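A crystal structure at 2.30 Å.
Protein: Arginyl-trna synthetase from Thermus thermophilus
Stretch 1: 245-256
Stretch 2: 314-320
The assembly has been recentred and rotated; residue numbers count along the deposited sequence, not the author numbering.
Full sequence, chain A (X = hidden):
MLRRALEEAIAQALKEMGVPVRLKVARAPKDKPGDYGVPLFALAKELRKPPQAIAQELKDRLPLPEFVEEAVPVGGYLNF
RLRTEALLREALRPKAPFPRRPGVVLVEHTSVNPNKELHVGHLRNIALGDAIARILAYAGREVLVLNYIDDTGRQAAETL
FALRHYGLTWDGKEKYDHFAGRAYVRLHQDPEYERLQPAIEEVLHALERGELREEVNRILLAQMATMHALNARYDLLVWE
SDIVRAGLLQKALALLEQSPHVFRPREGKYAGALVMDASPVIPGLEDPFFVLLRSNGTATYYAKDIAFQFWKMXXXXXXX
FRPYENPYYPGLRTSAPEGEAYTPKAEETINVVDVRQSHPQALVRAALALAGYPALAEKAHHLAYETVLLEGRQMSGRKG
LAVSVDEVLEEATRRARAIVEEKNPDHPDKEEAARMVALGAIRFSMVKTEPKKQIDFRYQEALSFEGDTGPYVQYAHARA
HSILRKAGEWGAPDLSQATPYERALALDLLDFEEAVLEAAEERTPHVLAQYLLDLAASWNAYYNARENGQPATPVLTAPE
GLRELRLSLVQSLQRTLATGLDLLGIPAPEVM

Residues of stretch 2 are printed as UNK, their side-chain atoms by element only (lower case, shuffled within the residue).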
# COMPACT_ATOMS: atom_id res chain seq x y z
N ARG A 245 -15.58 20.73 -15.64
CA ARG A 245 -16.97 20.74 -16.10
C ARG A 245 -17.94 20.58 -14.94
O ARG A 245 -19.02 21.17 -14.93
CB ARG A 245 -17.22 19.62 -17.13
CG ARG A 245 -18.57 19.73 -17.86
CD ARG A 245 -18.82 18.60 -18.87
NE ARG A 245 -17.61 18.25 -19.61
CZ ARG A 245 -16.71 17.35 -19.20
NH1 ARG A 245 -16.90 16.69 -18.05
NH2 ARG A 245 -15.62 17.11 -19.93
N ALA A 246 -17.55 19.77 -13.95
CA ALA A 246 -18.38 19.52 -12.77
C ALA A 246 -18.47 20.74 -11.88
O ALA A 246 -19.27 20.77 -10.94
CB ALA A 246 -17.82 18.34 -11.98
N GLY A 247 -17.66 21.75 -12.17
CA GLY A 247 -17.66 22.97 -11.37
C GLY A 247 -17.31 22.77 -9.90
O GLY A 247 -17.77 23.54 -9.05
N LEU A 248 -16.50 21.76 -9.58
CA LEU A 248 -16.15 21.50 -8.19
C LEU A 248 -15.43 22.68 -7.54
O LEU A 248 -15.66 22.99 -6.37
CB LEU A 248 -15.27 20.24 -8.06
CG LEU A 248 -15.89 18.90 -8.51
CD1 LEU A 248 -14.93 17.74 -8.19
CD2 LEU A 248 -17.21 18.70 -7.81
N LEU A 249 -14.57 23.35 -8.30
CA LEU A 249 -13.83 24.49 -7.78
C LEU A 249 -14.74 25.59 -7.24
O LEU A 249 -14.65 25.97 -6.07
CB LEU A 249 -12.93 25.07 -8.86
CG LEU A 249 -12.09 26.29 -8.46
CD1 LEU A 249 -11.30 26.02 -7.17
CD2 LEU A 249 -11.15 26.61 -9.60
N GLN A 250 -15.61 26.12 -8.10
CA GLN A 250 -16.54 27.18 -7.70
C GLN A 250 -17.43 26.76 -6.54
O GLN A 250 -17.69 27.56 -5.64
CB GLN A 250 -17.42 27.60 -8.89
CG GLN A 250 -16.66 28.32 -9.99
CD GLN A 250 -15.90 29.55 -9.48
OE1 GLN A 250 -16.49 30.46 -8.90
NE2 GLN A 250 -14.59 29.57 -9.71
N LYS A 251 -17.91 25.52 -6.56
CA LYS A 251 -18.76 25.01 -5.50
C LYS A 251 -18.00 24.98 -4.17
O LYS A 251 -18.55 25.33 -3.13
CB LYS A 251 -19.27 23.60 -5.83
CG LYS A 251 -20.21 23.56 -7.03
CD LYS A 251 -20.58 22.13 -7.45
CE LYS A 251 -21.38 22.14 -8.76
NZ LYS A 251 -21.74 20.77 -9.24
N ALA A 252 -16.74 24.55 -4.22
CA ALA A 252 -15.93 24.49 -3.01
C ALA A 252 -15.69 25.90 -2.50
O ALA A 252 -15.82 26.17 -1.31
CB ALA A 252 -14.58 23.79 -3.29
N LEU A 253 -15.34 26.79 -3.42
CA LEU A 253 -15.08 28.19 -3.09
C LEU A 253 -16.31 28.83 -2.44
O LEU A 253 -16.20 29.53 -1.43
CB LEU A 253 -14.68 28.95 -4.35
CG LEU A 253 -13.21 29.36 -4.56
CD1 LEU A 253 -12.28 28.48 -3.76
CD2 LEU A 253 -12.88 29.30 -6.04
N ALA A 254 -17.48 28.58 -3.02
CA ALA A 254 -18.72 29.15 -2.48
C ALA A 254 -19.01 28.60 -1.09
O ALA A 254 -19.47 29.32 -0.22
CB ALA A 254 -19.89 28.86 -3.42
N LEU A 255 -18.74 27.32 -0.89
CA LEU A 255 -18.98 26.71 0.41
C LEU A 255 -18.01 27.28 1.45
O LEU A 255 -18.42 27.61 2.57
CB LEU A 255 -18.84 25.19 0.31
CG LEU A 255 -19.01 24.37 1.59
CD1 LEU A 255 -20.36 24.65 2.24
CD2 LEU A 255 -18.88 22.89 1.25
N LEU A 256 -16.75 27.44 1.08
CA LEU A 256 -15.75 27.98 2.00
C LEU A 256 -15.97 29.45 2.38
O LEU A 256 -15.76 29.84 3.53
CB LEU A 256 -14.35 27.82 1.40
CG LEU A 256 -13.86 26.37 1.34
CD1 LEU A 256 -12.57 26.26 0.54
CD2 LEU A 256 -13.66 25.89 2.77
N UNK A 314 -17.98 13.16 -0.52
CA UNK A 314 -19.40 13.41 -0.70
C UNK A 314 -19.93 14.78 -0.33
O UNK A 314 -21.14 15.01 -0.35
N UNK A 315 -19.04 15.70 0.00
CA UNK A 315 -19.45 17.04 0.36
C UNK A 315 -19.92 17.78 -0.88
O UNK A 315 -20.84 18.60 -0.82
c UNK A 315 -18.28 17.79 1.02
c UNK A 315 -16.62 17.61 2.98
c UNK A 315 -17.87 17.05 2.30
c UNK A 315 -18.65 19.23 1.29
N UNK A 316 -19.29 17.49 -2.02
CA UNK A 316 -19.66 18.12 -3.29
C UNK A 316 -19.98 17.07 -4.35
O UNK A 316 -19.50 15.94 -4.28
c UNK A 316 -18.19 20.28 -3.02
c UNK A 316 -17.05 21.01 -3.73
c UNK A 316 -18.52 19.01 -3.80
c UNK A 316 -19.44 21.18 -2.94
N UNK A 317 -20.79 17.45 -5.33
CA UNK A 317 -21.17 16.56 -6.43
C UNK A 317 -20.96 17.23 -7.78
O UNK A 317 -20.72 18.44 -7.85
c UNK A 317 -22.64 16.14 -6.28
o UNK A 317 -24.99 14.37 -5.82
c UNK A 317 -24.38 14.94 -4.88
o UNK A 317 -24.94 15.23 -3.81
c UNK A 317 -22.91 15.28 -5.05
N UNK A 318 -21.06 16.46 -8.86
CA UNK A 318 -20.89 17.02 -10.19
C UNK A 318 -20.26 16.07 -11.19
O UNK A 318 -20.54 16.15 -12.39
N UNK A 319 -19.40 15.17 -10.71
CA UNK A 319 -18.72 14.20 -11.56
C UNK A 319 -19.66 13.08 -12.01
O UNK A 319 -20.47 12.57 -11.23
c UNK A 319 -17.51 13.63 -10.80
c UNK A 319 -16.07 14.01 -11.18
c UNK A 319 -16.01 15.30 -11.97
c UNK A 319 -15.22 14.10 -9.91
N UNK A 320 -19.55 12.70 -13.29
CA UNK A 320 -20.35 11.64 -13.89
C UNK A 320 -19.43 10.56 -14.43
O UNK A 320 -18.35 10.87 -14.95
c UNK A 320 -21.21 12.20 -15.02
n UNK A 320 -26.23 14.88 -14.22
n UNK A 320 -25.45 12.74 -14.57
c UNK A 320 -22.31 13.11 -14.55
n UNK A 320 -24.18 14.55 -15.22
c UNK A 320 -23.07 13.74 -15.71
c UNK A 320 -25.29 14.06 -14.67

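Position 314 has backbone atoms and nothing beyond CA, and it lies out of reach of stretch 1. Its phi of 77° is positive, a value that by itself favours glycine; this is Gly314. Position 315 carries four carbons, forked at the first, with one arm two carbons long; the one-carbon arm reaches CD2 of Leu255. That beta-branched pattern is isoleucine. In Ile315 the CA-to-CB bond points toward the helix, and the short arm of the fork, CG2, lies 3.7 Å from CD2 of Leu255.

At position 316 there are again four carbons, but the fork comes at the second; the CA-to-CB bond points toward stretch 1, and the side chain reaches Leu248, Lys251 and Ala252. An unbranched first carbon and a forked second carbon bearing two methyls identify Leu316. Its chi1 is m and its chi2 t, an arrangement that sets CD1 3.7 Å from CB of Ala252 and CD2 3.8 Å from CB of Lys251.

Position 317 has three carbons in a row, the third bearing two oxygens, and its CA-to-CB bond points away from stretch 1, while its backbone O accepts a hydrogen bond from Lys251 NZ. A carboxylate on a chain of this length makes it Glu317, whose contribution to the contact comes from the backbone: the bond from Lys251 NZ to O of Glu317 measures 2.9 Å.

Position 318 has no side-chain atoms. A CB here would point toward stretch 1 and fall 2.7 Å from O of Ala246, a clash, while the backbone angles of 147°/-30° would also jam it against the preceding carbonyl oxygen. Both constraints are met by Gly318, and the space left free lets CB of Ala246 approach C of Gly318 to 3.4 Å.

Position 319 holds four carbons forked at the second, with the end of the side chain nearer to stretch 1 than its sideways CA-to-CB bond suggests; its branch ends touch Ala246 and Leu248. This is Leu319: CD1 packs 3.5 Å from CB of Ala246, and CD2 lies 4.0 Å from CD1 of Leu248. Position 320 extends through three carbons and a nitrogen to a carbon carrying two more nitrogens, a guanidinium group, and makes no contact with stretch 1. It is Arg320.

The contact buries 424 Å², both sides summed, and combines apolar packing with one polar tie. Leu316 has the largest covered area, resting against the helix, while Leu319 packs beside Ala246 and Leu248 near the helix start. The extended Lys251 side chain also donates to O of Ala246 (NZ to O, 3.0 Å), so its ammonium group links two carbonyls, one from each stretch, across the close approach at Gly318.

Stretch 2 (314-320) GILEGLR
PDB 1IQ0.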